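Local atomic coordinates of threonine--tRNA ligase catalytic subunit (Aeropyrum pernix, PDB entry 3A32), a protein that activates threonine with ATP and transfers it to the acceptor end of tRNA(Thr), working as a zinc-binding class II homodimer that probably cannot deacylate mischarged seryl-tRNA(Thr). Residues T201-R205 / E275-G279; Y152-R156 / E318-V323; M219-W225 / F285-R289. The contacts are given in a common frame with arbitrary orientation. Residues are numbered along the deposited sequence.

All three contacts belong to the class II catalytic domain, and each is partly buried. Interactions 1 and 3 join the same two parts of the chain at successive points: strands 202-207 and 273-284 meet in interaction 1, and the segments that follow them, leading to helices 222-243 and 287-290, in interaction 3. Interaction 2 lies nearest the chain centre and is apolar: two leucines of loop 152-156 pack on helix 318-323 at Gly322. It touches interaction 1, where Trp276 packs on Val323 and Met278 on Phe320. Interaction 1 pairs charges at the surface with a buried apolar Phe202-Met278 contact. Interaction 3, its centre about 31 Å from that of the chain, combines salt bridge, helix capping and aromatic packing near the zinc site.

Interaction 1 (T201-R205 / E275-G279); sequences TFKVR and EWQMG. With SO4 (sulfate ion), chain C.
This is a side-chain contact between two non-adjacent strands of the class II synthetase catalytic sheet, 202-205 and 275-279, reaching across strand 260-268, which runs antiparallel to both. The segment axes approach to 8.8 Å, and their N-to-C directions diverge by 57°; the nearest CA pair is Lys203 with Glu275, 8.7 Å apart. Phe202 to Arg205 are in beta conformation (phi -146° to -113°, psi 123° to 145°). Phe202 lies on the face covered by helix 174-191, its CE1 4.5 Å from SD of Met278 (chi1 m, chi2 t, chi3 t), which approaches the ring edge. On the opposite face of strand 202-205, Lys203 and Arg205, both chi1 t, form a salt-bridge network with Glu275 (chi1 m, chi2 t). A sulfate, probably from the crystallisation liquor, accepts hydrogen bonds on O1 from Lys203 NZ (2.8 Å) and on O4 from Arg205 NH2 (3.0 Å). Lys203 NZ salt-bridges Glu275 OE2 at 2.9 Å; Arg205 NH1 lies 3.0 Å from Glu275 OE1, and Arg205 NH2 2.6 Å from Glu275 OE2.

Interaction 2 (Y152-R156 / E318-V323); sequences YGLLR and ERFLGV
Two leucines with the same rotamer, chi1 m and chi2 t, carry most of this contact. Leu154 points its CB at helix 318-323, 3.5 Å from Glu318 O, and lays CD1 4.3 Å from Gly322 CA. Leu155 leaves its backbone sideways, but its CD2 ends 3.5 Å from Arg319 O, 4.1 Å from Gly322 CA and 3.9 Å from Val323 CG2 (chi1 t). A CB on Gly322 would clash, 2.7 Å from Leu155 CD2. In Arg319, chi1 t places CG 3.9 Å from Leu155 CD2; chi2 and chi3 t extend the rest. Glu318, chi1 m and chi2 p, turns its carboxylate away to Thr161 and Arg52. CA atoms come closest at Leu155 and Arg319, 4.2 Å. Gly153 (phi 44°, which favours glycine) and Leu154 are central in a type II' turn closed by Leu155 N to Tyr152 O at 2.9 Å; Leu155 and Arg156 opposite Tyr152 make a classic beta bulge. This is the class II motif 2 loop, between strands 134-143 and 159-170, packed on the motif 3 helix.

Interaction 3 (M219-W225 / F285-R289); sequences MGSKEEW and FNLPR
The Glu224 carboxylate serves a helix cap, a cross-segment salt bridge and Tyr294 OH, which bonds OE2. Glu224 OE1 accepts Ser221 N (2.8 Å) and Ser221 OG (2.5 Å), while Glu224 N returns a weak 3.4 Å bond to Ser221 OG: a capping box starting helix 222-243. Arg289 (chi1 m, chi2 and chi3 t) sets NH2 2.7 Å from Glu224 OE1 and NH1 2.6 Å from Glu224 OE2; Arg289 NH1 also bonds Phe285 O at 3.0 Å. Gly220 (phi 100°, psi -174°) sets its CA over the guanidinium face, 3.7 Å from Arg289 NH2; a CB there would jam against the preceding carbonyl O, which calls for glycine. The CA atoms of Gly220 and Phe285 are nearest, 6.0 Å. In the class II catalytic domain this sets the helix start against the end of strand 273-284 and helix 287-290; the Asn286 side chain is about 7 Å from that of zinc ligand His310. Glu224 CB lies over the Phe285 ring (chi1 m), 3.8 Å from the centroid in a CH-pi contact, and the Phe285 edge meets the Trp225 face in a T-shaped pair, planes at 74°. Trp225 NE1 donates to Met219 O at 2.6 Å, and Met219 SD rests 3.6 Å from Asn286 CB.

Interaction 1 (T201-R205 / E275-G279)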
ATOM      1  N   THR A 201     -28.085  11.966  10.820  1.00 14.22           N
ATOM      2  CA  THR A 201     -27.079  10.960  11.135  1.00 13.73           C
ATOM      3  C   THR A 201     -25.732  11.563  11.515  1.00 13.34           C
ATOM      4  O   THR A 201     -24.783  10.855  11.758  1.00 13.80           O
ATOM      5  CB  THR A 201     -26.852   9.962   9.974  1.00 12.87           C
ATOM      6  OG1 THR A 201     -26.205  10.636   8.905  1.00 13.66           O
ATOM      7  CG2 THR A 201     -28.173   9.380   9.460  1.00 12.42           C
ATOM      8  N   PHE A 202     -25.630  12.872  11.564  1.00 13.21           N
ATOM      9  CA  PHE A 202     -24.274  13.448  11.613  1.00 12.75           C
ATOM     10  C   PHE A 202     -24.258  14.714  12.460  1.00 13.12           C
ATOM     11  O   PHE A 202     -25.235  15.462  12.476  1.00 13.53           O
ATOM     12  CB  PHE A 202     -23.690  13.679  10.200  1.00 11.09           C
ATOM     13  CG  PHE A 202     -22.182  13.532  10.131  1.00 10.88           C
ATOM     14  CD1 PHE A 202     -21.593  12.253   9.994  1.00  5.01           C
ATOM     15  CD2 PHE A 202     -21.349  14.656  10.258  1.00  8.78           C
ATOM     16  CE1 PHE A 202     -20.239  12.085   9.995  1.00  6.80           C
ATOM     17  CE2 PHE A 202     -19.960  14.508  10.232  1.00 10.46           C
ATOM     18  CZ  PHE A 202     -19.395  13.178  10.079  1.00  6.63           C
ATOM     19  N   LYS A 203     -23.146  14.904  13.162  1.00 12.05           N
ATOM     20  CA  LYS A 203     -22.922  16.044  14.014  1.00 12.89           C
ATOM     21  C   LYS A 203     -21.474  16.547  13.818  1.00 12.15           C
ATOM     22  O   LYS A 203     -20.528  15.752  13.696  1.00 12.25           O
ATOM     23  CB  LYS A 203     -23.181  15.590  15.482  1.00 13.15           C
ATOM     24  CG  LYS A 203     -22.971  16.639  16.516  1.00 16.77           C
ATOM     25  CD  LYS A 203     -23.827  16.443  17.784  1.00 19.05           C
ATOM     26  CE  LYS A 203     -23.411  15.197  18.538  1.00 19.38           C
ATOM     27  NZ  LYS A 203     -24.102  15.035  19.857  1.00 22.80           N
ATOM     28  N   VAL A 204     -21.293  17.861  13.808  1.00 11.77           N
ATOM     29  CA  VAL A 204     -19.976  18.457  13.764  1.00 11.82           C
ATOM     30  C   VAL A 204     -19.741  19.181  15.097  1.00 12.10           C
ATOM     31  O   VAL A 204     -20.510  20.059  15.462  1.00 12.28           O
ATOM     32  CB  VAL A 204     -19.816  19.437  12.552  1.00 11.99           C
ATOM     33  CG1 VAL A 204     -18.734  20.464  12.823  1.00 11.65           C
ATOM     34  CG2 VAL A 204     -19.489  18.657  11.256  1.00 11.25           C
ATOM     35  N   ARG A 205     -18.675  18.819  15.807  1.00 11.26           N
ATOM     36  CA  ARG A 205     -18.373  19.424  17.099  1.00 11.52           C
ATOM     37  C   ARG A 205     -17.094  20.262  17.035  1.00 11.24           C
ATOM     38  O   ARG A 205     -16.025  19.747  16.718  1.00 10.76           O
ATOM     39  CB  ARG A 205     -18.217  18.325  18.166  1.00 11.33           C
ATOM     40  CG  ARG A 205     -17.867  18.810  19.580  1.00 11.43           C
ATOM     41  CD  ARG A 205     -17.659  17.589  20.521  1.00 13.37           C
ATOM     42  NE  ARG A 205     -18.959  17.083  20.905  1.00 13.63           N
ATOM     43  CZ  ARG A 205     -19.353  15.816  20.829  1.00 15.15           C
ATOM     44  NH1 ARG A 205     -18.520  14.854  20.422  1.00 12.69           N
ATOM     45  NH2 ARG A 205     -20.601  15.517  21.188  1.00 11.42           N
ATOM     46  N   GLU A 275     -22.916   8.279  19.851  1.00 11.71           N
ATOM     47  CA  GLU A 275     -21.969   8.932  18.926  1.00 10.55           C
ATOM     48  C   GLU A 275     -20.933   7.936  18.465  1.00  9.79           C
ATOM     49  O   GLU A 275     -20.512   7.076  19.242  1.00  9.12           O
ATOM     50  CB  GLU A 275     -21.243  10.080  19.574  1.00  9.55           C
ATOM     51  CG  GLU A 275     -22.135  11.197  20.036  1.00  8.27           C
ATOM     52  CD  GLU A 275     -21.326  12.381  20.497  1.00  9.96           C
ATOM     53  OE1 GLU A 275     -20.060  12.325  20.440  1.00  9.00           O
ATOM     54  OE2 GLU A 275     -21.972  13.372  20.912  1.00 10.56           O
ATOM     55  N   TRP A 276     -20.555   8.049  17.196  1.00  8.37           N
ATOM     56  CA  TRP A 276     -19.440   7.304  16.633  1.00  8.18           C
ATOM     57  C   TRP A 276     -18.450   8.362  16.131  1.00  9.46           C
ATOM     58  O   TRP A 276     -18.653   8.912  15.038  1.00  8.76           O
ATOM     59  CB  TRP A 276     -19.922   6.396  15.476  1.00  5.52           C
ATOM     60  CG  TRP A 276     -18.843   5.726  14.665  1.00  4.57           C
ATOM     61  CD1 TRP A 276     -17.473   5.783  14.862  1.00  3.23           C
ATOM     62  CD2 TRP A 276     -19.045   4.849  13.548  1.00  4.12           C
ATOM     63  NE1 TRP A 276     -16.812   5.021  13.904  1.00  4.80           N
ATOM     64  CE2 TRP A 276     -17.753   4.408  13.110  1.00  3.93           C
ATOM     65  CE3 TRP A 276     -20.200   4.391  12.863  1.00  2.51           C
ATOM     66  CZ2 TRP A 276     -17.585   3.548  12.018  1.00  3.29           C
ATOM     67  CZ3 TRP A 276     -20.034   3.542  11.781  1.00  3.81           C
ATOM     68  CH2 TRP A 276     -18.727   3.134  11.358  1.00  2.53           C
ATOM     69  N   GLN A 277     -17.406   8.647  16.915  1.00 10.28           N
ATOM     70  CA  GLN A 277     -16.430   9.655  16.535  1.00 12.16           C
ATOM     71  C   GLN A 277     -15.490   9.119  15.463  1.00 11.26           C
ATOM     72  O   GLN A 277     -15.000   7.973  15.536  1.00 10.42           O
ATOM     73  CB  GLN A 277     -15.611  10.184  17.737  1.00 12.45           C
ATOM     74  CG  GLN A 277     -14.925  11.570  17.433  1.00 15.72           C
ATOM     75  CD  GLN A 277     -14.442  12.274  18.661  1.00 17.88           C
ATOM     76  OE1 GLN A 277     -13.256  12.237  18.943  1.00 26.48           O
ATOM     77  NE2 GLN A 277     -15.358  12.934  19.422  1.00 24.10           N
ATOM     78  N   MET A 278     -15.256   9.955  14.460  1.00 10.48           N
ATOM     79  CA  MET A 278     -14.412   9.582  13.317  1.00 10.22           C
ATOM     80  C   MET A 278     -13.151  10.469  13.280  1.00 10.59           C
ATOM     81  O   MET A 278     -12.453  10.556  14.318  1.00 10.04           O
ATOM     82  CB  MET A 278     -15.226   9.628  12.021  1.00  9.55           C
ATOM     83  CG  MET A 278     -16.285   8.572  12.064  1.00  8.75           C
ATOM     84  SD  MET A 278     -17.457   8.636  10.723  1.00  9.21           S
ATOM     85  CE  MET A 278     -18.412   7.187  11.063  1.00  7.90           C
ATOM     86  N   GLY A 279     -12.890  11.141  12.150  1.00  9.57           N
ATOM     87  CA  GLY A 279     -11.672  11.944  12.014  1.00 10.11           C
ATOM     88  C   GLY A 279     -11.819  13.311  12.693  1.00 10.86           C
ATOM     89  O   GLY A 279     -12.827  13.566  13.355  1.00 11.09           O
TER
HETATM   90  S   SO4 C 473     -24.393  17.616  22.128  1.00 46.38           S
HETATM   91  O1  SO4 C 473     -24.996  17.506  20.796  1.00 47.06           O
HETATM   92  O2  SO4 C 473     -24.151  19.021  22.441  1.00 47.90           O
HETATM   93  O3  SO4 C 473     -25.367  17.075  23.074  1.00 47.16           O
HETATM   94  O4  SO4 C 473     -23.105  16.902  22.222  1.00 45.30           O

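Interaction 2 (Y152-R156 / E318-V323)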
ATOM      1  N   TYR A 152      -8.082  -2.824  23.764  1.00  9.90           N
ATOM      2  CA  TYR A 152      -9.392  -3.398  23.448  1.00  9.28           C
ATOM      3  C   TYR A 152      -9.544  -3.636  21.950  1.00  9.03           C
ATOM      4  O   TYR A 152      -9.573  -2.705  21.151  1.00  9.32           O
ATOM      5  CB  TYR A 152     -10.571  -2.565  24.020  1.00  9.20           C
ATOM      6  CG  TYR A 152     -11.875  -3.263  23.750  1.00  9.42           C
ATOM      7  CD1 TYR A 152     -12.177  -4.487  24.369  1.00  9.81           C
ATOM      8  CD2 TYR A 152     -12.753  -2.778  22.807  1.00  9.27           C
ATOM      9  CE1 TYR A 152     -13.338  -5.196  24.068  1.00 10.28           C
ATOM     10  CE2 TYR A 152     -13.950  -3.466  22.514  1.00 12.98           C
ATOM     11  CZ  TYR A 152     -14.220  -4.673  23.143  1.00 11.30           C
ATOM     12  OH  TYR A 152     -15.384  -5.334  22.853  1.00 11.96           O
ATOM     13  N   GLY A 153      -9.629  -4.897  21.568  1.00  8.65           N
ATOM     14  CA  GLY A 153      -9.871  -5.247  20.187  1.00  8.44           C
ATOM     15  C   GLY A 153      -9.053  -4.457  19.163  1.00  8.46           C
ATOM     16  O   GLY A 153      -7.835  -4.434  19.222  1.00  7.82           O
ATOM     17  N   LEU A 154      -9.754  -3.833  18.211  1.00  7.86           N
ATOM     18  CA  LEU A 154      -9.153  -2.998  17.176  1.00  7.84           C
ATOM     19  C   LEU A 154      -9.262  -1.524  17.567  1.00  7.23           C
ATOM     20  O   LEU A 154      -8.695  -0.649  16.887  1.00  8.36           O
ATOM     21  CB  LEU A 154      -9.834  -3.241  15.798  1.00  7.41           C
ATOM     22  CG  LEU A 154      -9.624  -4.606  15.114  1.00  7.43           C
ATOM     23  CD1 LEU A 154     -10.518  -4.728  13.865  1.00  2.58           C
ATOM     24  CD2 LEU A 154      -8.152  -4.862  14.754  1.00  4.14           C
ATOM     25  N   LEU A 155      -9.920  -1.262  18.689  1.00  6.57           N
ATOM     26  CA  LEU A 155     -10.279   0.133  19.063  1.00  6.93           C
ATOM     27  C   LEU A 155      -9.137   0.888  19.684  1.00  7.16           C
ATOM     28  O   LEU A 155      -8.949   2.062  19.394  1.00  7.11           O
ATOM     29  CB  LEU A 155     -11.529   0.172  19.952  1.00  5.62           C
ATOM     30  CG  LEU A 155     -12.744  -0.545  19.331  1.00  6.32           C
ATOM     31  CD1 LEU A 155     -14.013  -0.188  20.103  1.00  8.79           C
ATOM     32  CD2 LEU A 155     -12.966  -0.212  17.875  1.00  4.95           C
ATOM     33  N   ARG A 156      -8.383   0.197  20.553  1.00  7.65           N
ATOM     34  CA  ARG A 156      -7.247   0.767  21.267  1.00  7.35           C
ATOM     35  C   ARG A 156      -6.096  -0.266  21.219  1.00  7.30           C
ATOM     36  O   ARG A 156      -6.164  -1.336  21.834  1.00  6.88           O
ATOM     37  CB  ARG A 156      -7.697   1.104  22.686  1.00  7.83           C
ATOM     38  CG  ARG A 156      -6.624   1.451  23.696  1.00 10.59           C
ATOM     39  CD  ARG A 156      -6.050   2.834  23.566  1.00 16.03           C
ATOM     40  NE  ARG A 156      -7.069   3.872  23.696  1.00 22.29           N
ATOM     41  CZ  ARG A 156      -6.875   5.162  23.398  1.00 25.33           C
ATOM     42  NH1 ARG A 156      -5.691   5.593  22.982  1.00 25.66           N
ATOM     43  NH2 ARG A 156      -7.874   6.026  23.482  1.00 24.11           N
ATOM     44  N   GLU A 318      -8.048   0.888  11.860  1.00  6.92           N
ATOM     45  CA  GLU A 318      -8.438  -0.262  12.693  1.00  6.77           C
ATOM     46  C   GLU A 318      -9.668   0.075  13.549  1.00  6.04           C
ATOM     47  O   GLU A 318     -10.647  -0.690  13.585  1.00  6.00           O
ATOM     48  CB  GLU A 318      -7.247  -0.695  13.581  1.00  6.21           C
ATOM     49  CG  GLU A 318      -6.083  -1.370  12.849  1.00  4.24           C
ATOM     50  CD  GLU A 318      -5.196  -0.392  12.095  1.00  8.41           C
ATOM     51  OE1 GLU A 318      -5.393   0.836  12.177  1.00  7.17           O
ATOM     52  OE2 GLU A 318      -4.292  -0.851  11.382  1.00 10.76           O
ATOM     53  N   ARG A 319      -9.631   1.223  14.232  1.00  5.67           N
ATOM     54  CA  ARG A 319     -10.739   1.611  15.120  1.00  6.16           C
ATOM     55  C   ARG A 319     -11.999   1.779  14.300  1.00  6.70           C
ATOM     56  O   ARG A 319     -13.006   1.126  14.591  1.00  8.37           O
ATOM     57  CB  ARG A 319     -10.457   2.892  15.870  1.00  5.75           C
ATOM     58  CG  ARG A 319     -11.536   3.249  16.855  1.00  5.41           C
ATOM     59  CD  ARG A 319     -11.315   4.608  17.546  1.00  9.61           C
ATOM     60  NE  ARG A 319     -12.139   4.608  18.765  1.00 17.20           N
ATOM     61  CZ  ARG A 319     -13.438   4.932  18.846  1.00 22.18           C
ATOM     62  NH1 ARG A 319     -14.138   5.412  17.788  1.00 20.53           N
ATOM     63  NH2 ARG A 319     -14.047   4.806  20.030  1.00 24.52           N
ATOM     64  N   PHE A 320     -11.928   2.618  13.254  1.00  6.61           N
ATOM     65  CA  PHE A 320     -13.025   2.798  12.286  1.00  6.10           C
ATOM     66  C   PHE A 320     -13.595   1.475  11.837  1.00  6.31           C
ATOM     67  O   PHE A 320     -14.768   1.324  11.790  1.00  5.71           O
ATOM     68  CB  PHE A 320     -12.586   3.549  11.003  1.00  5.46           C
ATOM     69  CG  PHE A 320     -13.754   3.958  10.162  1.00  4.62           C
ATOM     70  CD1 PHE A 320     -14.359   5.198  10.355  1.00  2.30           C
ATOM     71  CD2 PHE A 320     -14.309   3.067   9.240  1.00  3.10           C
ATOM     72  CE1 PHE A 320     -15.510   5.558   9.613  1.00  3.79           C
ATOM     73  CE2 PHE A 320     -15.440   3.420   8.490  1.00  2.86           C
ATOM     74  CZ  PHE A 320     -16.044   4.661   8.682  1.00  4.46           C
ATOM     75  N   LEU A 321     -12.726   0.555  11.418  1.00  6.78           N
ATOM     76  CA  LEU A 321     -13.122  -0.769  10.944  1.00  7.20           C
ATOM     77  C   LEU A 321     -13.809  -1.573  12.061  1.00  6.20           C
ATOM     78  O   LEU A 321     -14.810  -2.226  11.800  1.00  7.71           O
ATOM     79  CB  LEU A 321     -11.924  -1.516  10.340  1.00  5.50           C
ATOM     80  CG  LEU A 321     -12.296  -2.914   9.841  1.00 10.90           C
ATOM     81  CD1 LEU A 321     -13.271  -2.829   8.649  1.00 12.43           C
ATOM     82  CD2 LEU A 321     -11.042  -3.755   9.463  1.00 12.36           C
ATOM     83  N   GLY A 322     -13.304  -1.487  13.287  1.00  5.59           N
ATOM     84  CA  GLY A 322     -13.920  -2.143  14.433  1.00  5.30           C
ATOM     85  C   GLY A 322     -15.368  -1.720  14.639  1.00  5.37           C
ATOM     86  O   GLY A 322     -16.272  -2.554  14.779  1.00  4.91           O
ATOM     87  N   VAL A 323     -15.578  -0.412  14.672  1.00  6.44           N
ATOM     88  CA  VAL A 323     -16.888   0.139  14.941  1.00  6.05           C
ATOM     89  C   VAL A 323     -17.786  -0.127  13.761  1.00  6.83           C
ATOM     90  O   VAL A 323     -18.956  -0.482  13.988  1.00  7.53           O
ATOM     91  CB  VAL A 323     -16.846   1.627  15.209  1.00  5.86           C
ATOM     92  CG1 VAL A 323     -18.320   2.152  15.515  1.00  4.32           C
ATOM     93  CG2 VAL A 323     -15.914   1.925  16.396  1.00  5.62           C
TER

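Interaction 3 (M219-W225 / F285-R289)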
ATOM      1  N   MET A 219      -1.625  28.002  24.000  1.00 19.23           N
ATOM      2  CA  MET A 219      -0.449  28.702  23.490  1.00 20.32           C
ATOM      3  C   MET A 219      -0.753  29.525  22.219  1.00 19.36           C
ATOM      4  O   MET A 219      -1.731  29.286  21.509  1.00 19.41           O
ATOM      5  CB  MET A 219       0.697  27.713  23.238  1.00 19.71           C
ATOM      6  CG  MET A 219       0.433  26.769  22.020  1.00 21.58           C
ATOM      7  SD  MET A 219       1.983  26.156  21.375  1.00 26.71           S
ATOM      8  CE  MET A 219       2.736  27.653  20.706  1.00 23.18           C
ATOM      9  N   GLY A 220       0.101  30.487  21.923  1.00 19.44           N
ATOM     10  CA  GLY A 220      -0.067  31.278  20.716  1.00 19.61           C
ATOM     11  C   GLY A 220      -0.711  32.619  21.000  1.00 20.25           C
ATOM     12  O   GLY A 220      -0.956  33.002  22.175  1.00 19.88           O
ATOM     13  N   SER A 221      -1.011  33.329  19.917  1.00 20.01           N
ATOM     14  CA  SER A 221      -1.479  34.670  20.018  1.00 19.71           C
ATOM     15  C   SER A 221      -2.996  34.648  19.869  1.00 20.61           C
ATOM     16  O   SER A 221      -3.540  33.718  19.264  1.00 19.25           O
ATOM     17  CB  SER A 221      -0.823  35.513  18.922  1.00 19.35           C
ATOM     18  OG  SER A 221      -1.121  35.020  17.623  1.00 20.26           O
ATOM     19  N   LYS A 222      -3.659  35.668  20.428  1.00 21.11           N
ATOM     20  CA  LYS A 222      -5.072  35.962  20.148  1.00 23.07           C
ATOM     21  C   LYS A 222      -5.391  35.840  18.654  1.00 22.09           C
ATOM     22  O   LYS A 222      -6.379  35.215  18.274  1.00 21.77           O
ATOM     23  CB  LYS A 222      -5.438  37.398  20.590  1.00 22.92           C
ATOM     24  CG  LYS A 222      -5.969  37.556  22.004  1.00 27.58           C
ATOM     25  CD  LYS A 222      -6.585  38.969  22.227  1.00 28.32           C
ATOM     26  CE  LYS A 222      -5.532  40.040  22.682  1.00 36.22           C
ATOM     27  NZ  LYS A 222      -4.878  40.789  21.532  1.00 38.53           N
ATOM     28  N   GLU A 223      -4.579  36.489  17.817  1.00 21.02           N
ATOM     29  CA  GLU A 223      -4.833  36.556  16.376  1.00 19.99           C
ATOM     30  C   GLU A 223      -4.946  35.175  15.701  1.00 18.09           C
ATOM     31  O   GLU A 223      -5.883  34.909  14.924  1.00 17.76           O
ATOM     32  CB  GLU A 223      -3.754  37.427  15.701  1.00 21.15           C
ATOM     33  CG  GLU A 223      -3.841  38.949  16.073  1.00 25.88           C
ATOM     34  CD  GLU A 223      -3.141  39.359  17.398  1.00 32.73           C
ATOM     35  OE1 GLU A 223      -2.336  38.587  17.975  1.00 35.26           O
ATOM     36  OE2 GLU A 223      -3.389  40.499  17.867  1.00 36.87           O
ATOM     37  N   GLU A 224      -3.998  34.303  16.029  1.00 16.15           N
ATOM     38  CA  GLU A 224      -3.976  32.902  15.597  1.00 14.21           C
ATOM     39  C   GLU A 224      -5.248  32.166  15.963  1.00 14.14           C
ATOM     40  O   GLU A 224      -5.892  31.569  15.087  1.00 14.20           O
ATOM     41  CB  GLU A 224      -2.784  32.200  16.220  1.00 13.07           C
ATOM     42  CG  GLU A 224      -1.483  32.502  15.511  1.00 12.33           C
ATOM     43  CD  GLU A 224      -0.309  32.055  16.339  1.00 14.00           C
ATOM     44  OE1 GLU A 224      -0.010  32.753  17.315  1.00 15.96           O
ATOM     45  OE2 GLU A 224       0.293  30.984  16.060  1.00 10.87           O
ATOM     46  N   TRP A 225      -5.614  32.227  17.257  1.00 13.11           N
ATOM     47  CA  TRP A 225      -6.781  31.561  17.791  1.00 12.10           C
ATOM     48  C   TRP A 225      -8.080  32.095  17.139  1.00 12.65           C
ATOM     49  O   TRP A 225      -8.969  31.327  16.720  1.00 11.63           O
ATOM     50  CB  TRP A 225      -6.774  31.710  19.326  1.00 12.13           C
ATOM     51  CG  TRP A 225      -5.943  30.648  20.030  1.00 11.41           C
ATOM     52  CD1 TRP A 225      -4.670  30.775  20.492  1.00 12.01           C
ATOM     53  CD2 TRP A 225      -6.332  29.282  20.294  1.00 10.38           C
ATOM     54  NE1 TRP A 225      -4.236  29.576  21.047  1.00 12.54           N
ATOM     55  CE2 TRP A 225      -5.231  28.642  20.919  1.00 11.75           C
ATOM     56  CE3 TRP A 225      -7.494  28.541  20.043  1.00 11.23           C
ATOM     57  CZ2 TRP A 225      -5.265  27.310  21.320  1.00  9.10           C
ATOM     58  CZ3 TRP A 225      -7.540  27.209  20.464  1.00 11.83           C
ATOM     59  CH2 TRP A 225      -6.429  26.615  21.105  1.00 10.97           C
ATOM     60  N   PHE A 285      -0.540  25.615  16.427  1.00  9.11           N
ATOM     61  CA  PHE A 285       0.208  26.886  16.621  1.00  9.06           C
ATOM     62  C   PHE A 285       1.611  26.579  17.155  1.00  9.45           C
ATOM     63  O   PHE A 285       2.510  27.418  17.137  1.00 10.32           O
ATOM     64  CB  PHE A 285      -0.571  27.789  17.589  1.00  8.22           C
ATOM     65  CG  PHE A 285      -1.962  28.117  17.087  1.00  9.90           C
ATOM     66  CD1 PHE A 285      -2.193  28.307  15.694  1.00  5.95           C
ATOM     67  CD2 PHE A 285      -3.025  28.234  17.957  1.00  8.24           C
ATOM     68  CE1 PHE A 285      -3.446  28.585  15.221  1.00  8.17           C
ATOM     69  CE2 PHE A 285      -4.316  28.558  17.475  1.00  7.22           C
ATOM     70  CZ  PHE A 285      -4.529  28.715  16.124  1.00  8.07           C
ATOM     71  N   ASN A 286       1.789  25.336  17.570  1.00  9.48           N
ATOM     72  CA  ASN A 286       3.038  24.837  18.044  1.00 11.25           C
ATOM     73  C   ASN A 286       4.026  24.525  16.905  1.00 12.00           C
ATOM     74  O   ASN A 286       5.151  25.052  16.915  1.00 13.33           O
ATOM     75  CB  ASN A 286       2.775  23.608  18.917  1.00 10.97           C
ATOM     76  CG  ASN A 286       4.056  23.011  19.504  1.00 12.58           C
ATOM     77  OD1 ASN A 286       4.863  23.712  20.127  1.00 11.17           O
ATOM     78  ND2 ASN A 286       4.218  21.690  19.347  1.00 11.66           N
ATOM     79  N   LEU A 287       3.615  23.671  15.953  1.00 12.15           N
ATOM     80  CA  LEU A 287       4.487  23.175  14.864  1.00 11.99           C
ATOM     81  C   LEU A 287       5.072  24.276  13.991  1.00 11.43           C
ATOM     82  O   LEU A 287       6.228  24.197  13.639  1.00 12.16           O
ATOM     83  CB  LEU A 287       3.760  22.133  13.957  1.00 12.04           C
ATOM     84  CG  LEU A 287       3.579  20.660  14.368  1.00 13.29           C
ATOM     85  CD1 LEU A 287       2.796  19.801  13.328  1.00 11.24           C
ATOM     86  CD2 LEU A 287       4.906  19.946  14.847  1.00 15.12           C
ATOM     87  N   PRO A 288       4.265  25.276  13.584  1.00 10.72           N
ATOM     88  CA  PRO A 288       4.859  26.373  12.802  1.00 11.21           C
ATOM     89  C   PRO A 288       5.897  27.222  13.541  1.00 12.87           C
ATOM     90  O   PRO A 288       6.728  27.891  12.891  1.00 12.74           O
ATOM     91  CB  PRO A 288       3.654  27.245  12.412  1.00 10.74           C
ATOM     92  CG  PRO A 288       2.534  26.829  13.313  1.00  8.99           C
ATOM     93  CD  PRO A 288       2.801  25.418  13.735  1.00  9.92           C
ATOM     94  N   ARG A 289       5.824  27.226  14.878  1.00 14.11           N
ATOM     95  CA  ARG A 289       6.874  27.805  15.726  1.00 15.75           C
ATOM     96  C   ARG A 289       8.094  26.853  15.807  1.00 16.69           C
ATOM     97  O   ARG A 289       9.233  27.261  15.543  1.00 17.57           O
ATOM     98  CB  ARG A 289       6.322  28.154  17.139  1.00 15.12           C
ATOM     99  CG  ARG A 289       5.494  29.481  17.168  1.00 15.56           C
ATOM    100  CD  ARG A 289       4.889  29.761  18.571  1.00 15.96           C
ATOM    101  NE  ARG A 289       4.233  31.069  18.652  1.00 14.56           N
ATOM    102  CZ  ARG A 289       2.997  31.319  18.248  1.00 14.57           C
ATOM    103  NH1 ARG A 289       2.245  30.349  17.716  1.00 12.25           N
ATOM    104  NH2 ARG A 289       2.528  32.550  18.336  1.00 11.84           N
TER